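Monooxygenase (Agrobacterium tumefaciens, PDB 2I7G) probably acts as a flavin-dependent monooxygenase of the bacterial luciferase-like family, built on a TIM barrel. Local coordinates at residues E56-V61 / R346-Y351; E225-A230 / G301-L306; P231-Y236 / L250-N255. All coordinates share one frame; numbering follows the deposited sequence. Where two conformers were deposited one is given.

Contact 1: residues E56-V61 / R346-Y351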
loop_
_atom_site.group_PDB
_atom_site.type_symbol
_atom_site.label_atom_id
_atom_site.label_comp_id
_atom_site.label_asym_id
_atom_site.label_seq_id
_atom_site.Cartn_x
_atom_site.Cartn_y
_atom_site.Cartn_z
ATOM N N GLU B 56 -15.041 -4.699 7.446
ATOM C CA GLU B 56 -15.628 -6.009 7.209
ATOM C C GLU B 56 -17.120 -6.028 7.576
ATOM O O GLU B 56 -17.937 -6.594 6.835
ATOM C CB GLU B 56 -14.884 -7.097 7.970
ATOM C CG GLU B 56 -13.432 -7.333 7.533
ATOM C CD GLU B 56 -12.600 -7.874 8.683
ATOM O OE1 GLU B 56 -13.205 -8.324 9.682
ATOM O OE2 GLU B 56 -11.350 -7.837 8.612
ATOM N N LEU B 57 -17.471 -5.388 8.693
ATOM C CA LEU B 57 -18.869 -5.324 9.093
ATOM C C LEU B 57 -19.681 -4.553 8.067
ATOM O O LEU B 57 -20.755 -5.004 7.688
ATOM C CB LEU B 57 -19.033 -4.706 10.488
ATOM C CG LEU B 57 -20.509 -4.664 10.940
ATOM C CD1 LEU B 57 -21.117 -6.074 10.965
ATOM C CD2 LEU B 57 -20.615 -3.980 12.313
ATOM N N ALA B 58 -19.163 -3.395 7.643
ATOM C CA ALA B 58 -19.824 -2.559 6.632
ATOM C C ALA B 58 -20.090 -3.361 5.368
ATOM O O ALA B 58 -21.185 -3.300 4.800
ATOM C CB ALA B 58 -18.981 -1.331 6.313
ATOM N N ASP B 59 -19.101 -4.152 4.950
ATOM C CA ASP B 59 -19.266 -5.058 3.805
ATOM C C ASP B 59 -20.403 -6.061 4.049
ATOM O O ASP B 59 -21.300 -6.262 3.199
ATOM C CB ASP B 59 -17.920 -5.789 3.586
ATOM C CG ASP B 59 -17.943 -6.697 2.369
ATOM O OD1 ASP B 59 -18.280 -6.169 1.275
ATOM O OD2 ASP B 59 -17.611 -7.905 2.509
ATOM N N GLN B 60 -20.335 -6.721 5.195
ATOM C CA GLN B 60 -21.299 -7.764 5.588
ATOM C C GLN B 60 -22.742 -7.261 5.659
ATOM O O GLN B 60 -23.673 -7.983 5.241
ATOM C CB GLN B 60 -20.893 -8.416 6.916
ATOM C CG GLN B 60 -19.649 -9.324 6.791
ATOM C CD GLN B 60 -18.914 -9.563 8.137
ATOM O OE1 GLN B 60 -19.310 -9.040 9.193
ATOM N NE2 GLN B 60 -17.829 -10.343 8.088
ATOM N N VAL B 61 -22.929 -6.029 6.125
ATOM C CA VAL B 61 -24.283 -5.506 6.257
ATOM C C VAL B 61 -24.745 -4.781 5.005
ATOM O O VAL B 61 -25.818 -4.189 5.001
ATOM C CB VAL B 61 -24.447 -4.594 7.472
ATOM C CG1 VAL B 61 -24.125 -5.381 8.765
ATOM C CG2 VAL B 61 -23.574 -3.288 7.339
ATOM N N ARG B 346 -21.869 -0.921 16.582
ATOM C CA ARG B 346 -23.341 -0.909 16.678
ATOM C C ARG B 346 -23.900 0.068 15.633
ATOM O O ARG B 346 -24.893 -0.251 14.968
ATOM C CB ARG B 346 -23.798 -0.520 18.085
ATOM C CG ARG B 346 -25.325 -0.496 18.259
ATOM C CD ARG B 346 -25.990 -1.831 17.848
ATOM N NE ARG B 346 -27.441 -1.828 18.069
ATOM C CZ ARG B 346 -28.281 -2.725 17.546
ATOM N NH1 ARG B 346 -27.816 -3.697 16.744
ATOM N NH2 ARG B 346 -29.586 -2.650 17.801
ATOM N N GLY B 347 -23.257 1.231 15.487
ATOM C CA GLY B 347 -23.705 2.259 14.522
ATOM C C GLY B 347 -23.643 1.722 13.100
ATOM O O GLY B 347 -24.557 1.944 12.287
ATOM N N ILE B 348 -22.581 0.979 12.797
ATOM C CA ILE B 348 -22.423 0.419 11.449
ATOM C C ILE B 348 -23.516 -0.626 11.179
ATOM O O ILE B 348 -24.162 -0.647 10.092
ATOM C CB ILE B 348 -21.035 -0.197 11.255
ATOM C CG1 ILE B 348 -19.968 0.921 11.132
ATOM C CG2 ILE B 348 -20.985 -1.014 9.951
ATOM C CD1 ILE B 348 -18.523 0.388 11.276
ATOM N N GLU B 349 -23.732 -1.505 12.157
ATOM C CA GLU B 349 -24.819 -2.478 12.067
ATOM C C GLU B 349 -26.167 -1.800 11.811
ATOM O O GLU B 349 -26.883 -2.177 10.883
ATOM C CB GLU B 349 -24.888 -3.358 13.322
ATOM C CG GLU B 349 -26.135 -4.244 13.338
ATOM C CD GLU B 349 -25.850 -5.725 13.600
ATOM O OE1 GLU B 349 -24.956 -6.310 12.936
ATOM O OE2 GLU B 349 -26.563 -6.318 14.438
ATOM N N LEU B 350 -26.500 -0.794 12.618
ATOM C CA LEU B 350 -27.773 -0.057 12.435
ATOM C C LEU B 350 -27.844 0.660 11.091
ATOM O O LEU B 350 -28.903 0.697 10.438
ATOM C CB LEU B 350 -28.001 0.920 13.587
ATOM C CG LEU B 350 -28.299 0.252 14.936
ATOM C CD1 LEU B 350 -28.266 1.349 15.989
ATOM C CD2 LEU B 350 -29.655 -0.524 14.947
ATOM N N TYR B 351 -26.715 1.235 10.676
ATOM C CA TYR B 351 -26.615 1.896 9.367
ATOM C C TYR B 351 -26.978 0.912 8.220
ATOM O O TYR B 351 -27.866 1.201 7.391
ATOM C CB TYR B 351 -25.199 2.483 9.226
ATOM C CG TYR B 351 -24.966 3.428 8.067
ATOM C CD1 TYR B 351 -26.033 3.986 7.334
ATOM C CD2 TYR B 351 -23.650 3.763 7.702
ATOM C CE1 TYR B 351 -25.776 4.876 6.249
ATOM C CE2 TYR B 351 -23.391 4.667 6.643
ATOM C CZ TYR B 351 -24.449 5.204 5.928
ATOM O OH TYR B 351 -24.187 6.085 4.902
#
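The helical segments that bring A58 against I348 run in nearly the same direction, their axes 17° apart and 9.2 Å at closest approach, with A58 CA and I348 CA only 6.2 Å apart. I348 makes most of the join with its short branch: CG2, anti to the backbone N, is directed at helix 40-60. I348 CG2 lies 3.8 Å from L57 CD2 and 3.8 Å from the backbone N of A58. V61 CG2 is a little farther from I348 CG2, at 4.3 Å. A58 has only a methyl here (CB to I348 CG2 4.2 Å), which probably leaves room for CG2 close to its backbone N. L57 comes in at a slant to I348, extended with CG anti to its own N (chi1 -179°), which also carries CD2 to within 4.0 Å of E349 N. These are the first and last large helices of the TIM barrel, side by side on its outer wall where strand 23-28 pairs with strand 329-333; A58 and I348 both rest on L26 of strand 23-28. V61, just past the helical residues, sets CG2 3.9 Å from the carbonyl oxygen of I348. At the more exposed edge, in the conformer described, the carboxylate of E349 comes near L57 CD1 and V61 CG1 without a polar bond. It has a long, weak pairing with R346, whose guanidinium has a second acidic partner in D262.

Contact 2: residues E225-A230 / G301-L306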
loop_
_atom_site.group_PDB
_atom_site.type_symbol
_atom_site.label_atom_id
_atom_site.label_comp_id
_atom_site.label_asym_id
_atom_site.label_seq_id
_atom_site.Cartn_x
_atom_site.Cartn_y
_atom_site.Cartn_z
ATOM N N GLU B 225 -26.757 25.100 8.005
ATOM C CA GLU B 225 -27.780 24.214 7.474
ATOM C C GLU B 225 -27.297 23.616 6.185
ATOM O O GLU B 225 -26.704 24.310 5.358
ATOM C CB GLU B 225 -29.095 24.973 7.288
ATOM C CG GLU B 225 -29.636 25.484 8.624
ATOM C CD GLU B 225 -31.066 25.987 8.540
ATOM O OE1 GLU B 225 -31.620 26.113 7.421
ATOM O OE2 GLU B 225 -31.649 26.228 9.609
ATOM N N TYR B 226 -27.508 22.317 6.022
ATOM C CA TYR B 226 -27.017 21.646 4.826
ATOM C C TYR B 226 -27.563 22.287 3.543
ATOM O O TYR B 226 -26.854 22.319 2.543
ATOM C CB TYR B 226 -27.237 20.120 4.855
ATOM C CG TYR B 226 -28.668 19.645 4.765
ATOM C CD1 TYR B 226 -29.329 19.133 5.883
ATOM C CD2 TYR B 226 -29.322 19.585 3.544
ATOM C CE1 TYR B 226 -30.654 18.644 5.799
ATOM C CE2 TYR B 226 -30.646 19.099 3.441
ATOM C CZ TYR B 226 -31.292 18.632 4.557
ATOM O OH TYR B 226 -32.567 18.166 4.435
ATOM N N ARG B 227 -28.799 22.799 3.617
ATOM C CA ARG B 227 -29.481 23.444 2.484
ATOM C C ARG B 227 -28.630 24.494 1.800
ATOM O O ARG B 227 -28.717 24.686 0.577
ATOM C CB ARG B 227 -30.770 24.145 2.952
ATOM C CG ARG B 227 -31.923 23.234 3.123
ATOM C CD ARG B 227 -33.181 24.039 3.362
ATOM N NE ARG B 227 -33.279 24.614 4.709
ATOM C CZ ARG B 227 -34.387 25.192 5.178
ATOM N NH1 ARG B 227 -35.463 25.275 4.407
ATOM N NH2 ARG B 227 -34.422 25.690 6.405
ATOM N N ARG B 228 -27.833 25.203 2.592
ATOM C CA ARG B 228 -27.065 26.344 2.083
ATOM C C ARG B 228 -26.032 25.935 1.020
ATOM O O ARG B 228 -25.581 26.763 0.215
ATOM C CB ARG B 228 -26.415 27.126 3.211
ATOM C CG ARG B 228 -25.186 26.547 3.738
ATOM C CD ARG B 228 -24.606 27.466 4.798
ATOM N NE ARG B 228 -23.413 26.866 5.398
ATOM C CZ ARG B 228 -22.169 27.107 4.992
ATOM N NH1 ARG B 228 -21.950 27.933 3.967
ATOM N NH2 ARG B 228 -21.145 26.509 5.602
ATOM N N PHE B 229 -25.650 24.657 1.039
ATOM C CA PHE B 229 -24.674 24.104 0.071
ATOM C C PHE B 229 -25.263 23.752 -1.302
ATOM O O PHE B 229 -24.511 23.581 -2.285
ATOM C CB PHE B 229 -24.018 22.848 0.690
ATOM C CG PHE B 229 -23.109 23.158 1.845
ATOM C CD1 PHE B 229 -21.771 23.466 1.622
ATOM C CD2 PHE B 229 -23.585 23.155 3.149
ATOM C CE1 PHE B 229 -20.904 23.765 2.677
ATOM C CE2 PHE B 229 -22.737 23.459 4.228
ATOM C CZ PHE B 229 -21.380 23.760 3.982
ATOM N N ALA B 230 -26.583 23.629 -1.379
ATOM C CA ALA B 230 -27.217 23.181 -2.627
ATOM C C ALA B 230 -26.782 23.933 -3.900
ATOM O O ALA B 230 -26.594 23.287 -4.946
ATOM C CB ALA B 230 -28.739 23.184 -2.507
ATOM N N GLY B 301 -30.235 19.079 14.505
ATOM C CA GLY B 301 -31.668 19.218 14.166
ATOM C C GLY B 301 -31.922 18.898 12.684
ATOM O O GLY B 301 -30.978 18.645 11.928
ATOM N N PRO B 302 -33.200 18.912 12.255
ATOM C CA PRO B 302 -33.580 18.500 10.890
ATOM C C PRO B 302 -32.814 19.202 9.761
ATOM O O PRO B 302 -32.414 18.542 8.791
ATOM C CB PRO B 302 -35.088 18.802 10.821
ATOM C CG PRO B 302 -35.549 18.693 12.269
ATOM C CD PRO B 302 -34.374 19.254 13.088
ATOM N N GLU B 303 -32.550 20.496 9.919
ATOM C CA GLU B 303 -31.843 21.256 8.872
ATOM C C GLU B 303 -30.314 21.299 9.027
ATOM O O GLU B 303 -29.629 21.789 8.142
ATOM C CB GLU B 303 -32.380 22.683 8.806
ATOM C CG GLU B 303 -33.898 22.756 8.520
ATOM C CD GLU B 303 -34.304 22.088 7.189
ATOM O OE1 GLU B 303 -33.445 21.900 6.284
ATOM O OE2 GLU B 303 -35.495 21.750 7.049
ATOM N N GLY B 304 -29.788 20.800 10.145
ATOM C CA GLY B 304 -28.391 20.992 10.457
ATOM C C GLY B 304 -27.466 20.037 9.714
ATOM O O GLY B 304 -27.897 19.038 9.161
ATOM N N ASN B 305 -26.176 20.294 9.802
ATOM C CA ASN B 305 -25.211 19.517 9.031
ATOM C C ASN B 305 -24.820 18.152 9.648
ATOM O O ASN B 305 -24.189 17.314 8.972
ATOM C CB ASN B 305 -23.962 20.363 8.796
ATOM C CG ASN B 305 -23.322 20.758 10.087
ATOM O OD1 ASN B 305 -22.593 20.002 10.650
ATOM N ND2 ASN B 305 -23.667 21.952 10.599
ATOM N N LEU B 306 -25.205 17.900 10.902
ATOM C CA LEU B 306 -24.861 16.615 11.553
ATOM C C LEU B 306 -26.001 15.609 11.369
ATOM O O LEU B 306 -27.155 15.894 11.754
ATOM C CB LEU B 306 -24.597 16.810 13.047
ATOM C CG LEU B 306 -23.354 17.657 13.397
ATOM C CD1 LEU B 306 -23.187 17.724 14.940
ATOM C CD2 LEU B 306 -22.098 17.035 12.738
HETATM O O HOH W 1 -33.910 17.498 6.743
HETATM O O HOH W 2 -33.856 20.461 4.359
#
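The carbonyl oxygen of E303 is met by two neighbouring backbone groups: the N-H of Y226 binds it, N to O 3.0 Å and almost straight out from the C=O (165°), while E225 CA makes a C-H...O contact with it at 3.1 Å. The Y226 ring then lies against the turn with its edge. CE1 stands 3.5 Å from P302 O and CD1 3.6 Å from G304 O, both oxygens near the ring plane. With chi1 at 69°, CG sits between the backbone N and carbonyl carbon, which turns the ring's edge to those carbonyls. Its hydroxyl is 2.8 Å from water 1, which in turn donates to P302 O at 2.7 Å. The turn is a type I turn, G301 to G304, where the chain leaves helix 293-300 on its way to strand 307-309; it is met here by the loop that leaves barrel strand 217-220 for helix 230-242. K317 of helix 311-325 binds the carbonyls of G301, G304 and L306, and Y226 also packs on that helix. On the exposed side, R227 bridges two acids in the conformer described: E303 OE1 sits over one guanidinium face, 3.1 Å from NE, a pairing of charges without an N-H aimed at it. E225 OE1 takes NH2 at 3.0 Å on its syn side, tilted out of both planes, and the arginine probably eases the repulsion between the neighbouring carboxylates.

Contact 3: residues P231-Y236 / L250-N255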
loop_
_atom_site.group_PDB
_atom_site.type_symbol
_atom_site.label_atom_id
_atom_site.label_comp_id
_atom_site.label_asym_id
_atom_site.label_seq_id
_atom_site.Cartn_x
_atom_site.Cartn_y
_atom_site.Cartn_z
ATOM N N PRO B 231 -26.672 25.295 -3.843
ATOM C CA PRO B 231 -26.225 26.049 -5.023
ATOM C C PRO B 231 -24.854 25.625 -5.570
ATOM O O PRO B 231 -24.574 25.851 -6.761
ATOM C CB PRO B 231 -26.195 27.505 -4.532
ATOM C CG PRO B 231 -27.201 27.548 -3.428
ATOM C CD PRO B 231 -27.024 26.203 -2.731
ATOM N N LEU B 232 -24.019 25.012 -4.732
ATOM C CA LEU B 232 -22.695 24.559 -5.210
ATOM C C LEU B 232 -22.883 23.507 -6.282
ATOM O O LEU B 232 -22.124 23.462 -7.257
ATOM C CB LEU B 232 -21.795 24.022 -4.079
ATOM C CG LEU B 232 -21.278 25.108 -3.105
ATOM C CD1 LEU B 232 -20.578 24.475 -1.919
ATOM C CD2 LEU B 232 -20.321 26.144 -3.782
ATOM N N PHE B 233 -23.894 22.656 -6.109
ATOM C CA PHE B 233 -24.150 21.625 -7.116
ATOM C C PHE B 233 -24.729 22.248 -8.410
ATOM O O PHE B 233 -24.492 21.712 -9.492
ATOM C CB PHE B 233 -25.071 20.534 -6.598
ATOM C CG PHE B 233 -24.367 19.544 -5.699
ATOM C CD1 PHE B 233 -22.975 19.422 -5.738
ATOM C CD2 PHE B 233 -25.084 18.726 -4.856
ATOM C CE1 PHE B 233 -22.310 18.502 -4.903
ATOM C CE2 PHE B 233 -24.433 17.797 -4.018
ATOM C CZ PHE B 233 -23.064 17.681 -4.052
ATOM N N ASP B 234 -25.489 23.354 -8.276
ATOM C CA ASP B 234 -25.878 24.179 -9.442
ATOM C C ASP B 234 -24.671 24.566 -10.263
ATOM O O ASP B 234 -24.662 24.452 -11.487
ATOM C CB ASP B 234 -26.579 25.513 -9.030
ATOM C CG ASP B 234 -27.990 25.322 -8.509
ATOM O OD1 ASP B 234 -28.481 24.168 -8.537
ATOM O OD2 ASP B 234 -28.622 26.353 -8.088
ATOM N N LEU B 235 -23.659 25.075 -9.576
ATOM C CA LEU B 235 -22.469 25.560 -10.223
ATOM C C LEU B 235 -21.694 24.435 -10.910
ATOM O O LEU B 235 -21.186 24.614 -12.016
ATOM C CB LEU B 235 -21.607 26.243 -9.190
ATOM C CG LEU B 235 -20.331 26.946 -9.589
ATOM C CD1 LEU B 235 -20.641 28.117 -10.535
ATOM C CD2 LEU B 235 -19.738 27.442 -8.285
ATOM N N TYR B 236 -21.594 23.279 -10.234
ATOM C CA TYR B 236 -21.033 22.059 -10.831
ATOM C C TYR B 236 -21.724 21.711 -12.170
ATOM O O TYR B 236 -21.068 21.523 -13.193
ATOM C CB TYR B 236 -21.246 20.927 -9.819
ATOM C CG TYR B 236 -20.856 19.567 -10.281
ATOM C CD1 TYR B 236 -19.529 19.275 -10.599
ATOM C CD2 TYR B 236 -21.821 18.557 -10.398
ATOM C CE1 TYR B 236 -19.138 17.981 -11.024
ATOM C CE2 TYR B 236 -21.466 17.278 -10.833
ATOM C CZ TYR B 236 -20.116 16.991 -11.128
ATOM O OH TYR B 236 -19.757 15.726 -11.522
ATOM N N LEU B 250 -21.471 12.749 -14.793
ATOM C CA LEU B 250 -21.539 13.543 -13.586
ATOM C C LEU B 250 -22.137 12.714 -12.456
ATOM O O LEU B 250 -23.157 12.022 -12.627
ATOM C CB LEU B 250 -22.300 14.845 -13.826
ATOM C CG LEU B 250 -21.883 15.645 -15.076
ATOM C CD1 LEU B 250 -22.768 16.868 -15.234
ATOM C CD2 LEU B 250 -20.391 16.002 -15.028
ATOM N N ARG B 251 -21.468 12.747 -11.310
ATOM C CA ARG B 251 -21.934 12.069 -10.091
ATOM C C ARG B 251 -21.667 13.031 -8.952
ATOM O O ARG B 251 -20.674 13.772 -8.977
ATOM C CB ARG B 251 -21.184 10.748 -9.826
ATOM C CG ARG B 251 -21.206 9.696 -10.956
ATOM C CD ARG B 251 -22.466 8.844 -10.907
ATOM N NE ARG B 251 -22.500 7.861 -11.984
ATOM C CZ ARG B 251 -23.054 8.065 -13.177
ATOM N NH1 ARG B 251 -23.028 7.103 -14.091
ATOM N NH2 ARG B 251 -23.636 9.224 -13.461
ATOM N N THR B 252 -22.549 13.030 -7.954
ATOM C CA THR B 252 -22.341 13.873 -6.794
ATOM C C THR B 252 -22.483 13.059 -5.521
ATOM O O THR B 252 -23.298 12.120 -5.422
ATOM C CB THR B 252 -23.324 15.078 -6.783
ATOM O OG1 THR B 252 -24.665 14.582 -6.806
ATOM C CG2 THR B 252 -23.093 16.021 -8.026
ATOM N N SER B 253 -21.718 13.445 -4.514
ATOM C CA SER B 253 -21.808 12.834 -3.200
ATOM C C SER B 253 -21.855 13.976 -2.179
ATOM O O SER B 253 -21.309 15.091 -2.400
ATOM C CB SER B 253 -20.538 11.975 -2.941
ATOM O OG SER B 253 -20.655 11.343 -1.686
ATOM N N ILE B 254 -22.476 13.698 -1.041
ATOM C CA ILE B 254 -22.255 14.562 0.122
ATOM C C ILE B 254 -21.538 13.761 1.208
ATOM O O ILE B 254 -21.842 12.572 1.439
ATOM C CB ILE B 254 -23.533 15.266 0.631
ATOM C CG1 ILE B 254 -24.539 14.254 1.227
ATOM C CG2 ILE B 254 -24.155 16.186 -0.502
ATOM C CD1 ILE B 254 -25.832 14.903 1.802
ATOM N N ASN B 255 -20.568 14.407 1.850
ATOM C CA ASN B 255 -19.731 13.775 2.866
ATOM C C ASN B 255 -20.032 14.524 4.169
ATOM O O ASN B 255 -19.773 15.709 4.258
ATOM C CB ASN B 255 -18.258 13.983 2.532
ATOM C CG ASN B 255 -17.805 13.234 1.290
ATOM O OD1 ASN B 255 -18.579 12.582 0.602
ATOM N ND2 ASN B 255 -16.508 13.364 0.994
#
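Y236 reaches from helix 230-242 down to L250, R251 and T252, and its atoms can be followed outward one by one. CB points toward the strand, and with CG anti to the backbone N (chi1 175°) the ring is carried toward L250-T252. CD2 and CE2 both touch T252 CG2, CE2 at 3.5 Å, the methyl approaching the ring obliquely. CE2 also comes within 3.9 Å of L250 CB, and CZ within 4.0 Å of L250 CD2, the two side chains lying alongside and running opposite ways. At the tip, Y236 OH lies 3.3 Å from R251 O and takes a weak, bent bond from R251 N (3.4 Å, 139° at the hydrogen). Its stronger partner is L215 O, to which the hydroxyl bonds just ahead of strand 217-220. One turn back along the helix, T252 CB lies over the face of the F233 ring, offset toward its rim and 4.0 Å from the centroid, a CH-pi contact. The edge of the same ring is used too, with S253 O 3.5 Å from CZ and near the ring plane, while I254 CG2 approaches CE2 to 3.9 Å. The ring of F325 also meets that of F233. This is the helix-on-strand half of a beta-alpha-beta crossover, strand 217-220, helix 230-242, strand 252-260; helix and strand run at 151°, as expected when the chain returns to lay down the next parallel strand of the barrel. The seam is thus largely apolar, and the buried hydroxyl of Y236 is satisfied chiefly by L215 O, with R251 N a weak second, both just before their strands; this probably helps set the ring's position.

In the fold
The three contacts enclose one another along the chain: contact 3 lies within the span bridged by contact 2, and both lie within the span bridged by contact 1. Contacts 2 and 3 are neighbours, centres about 15 Å apart, with residue 230 running straight into 231. Contact 1 stands away from them, its centre about 25 Å from that of contact 2 and about 27 Å from that of contact 3. All three belong to one parallel barrel: contact 2 joins the loops after strand 217-220 and before strand 307-309, contact 3 lays helix 230-242 on strand 252-260, and contact 1 joins first helix to last where the ring closes.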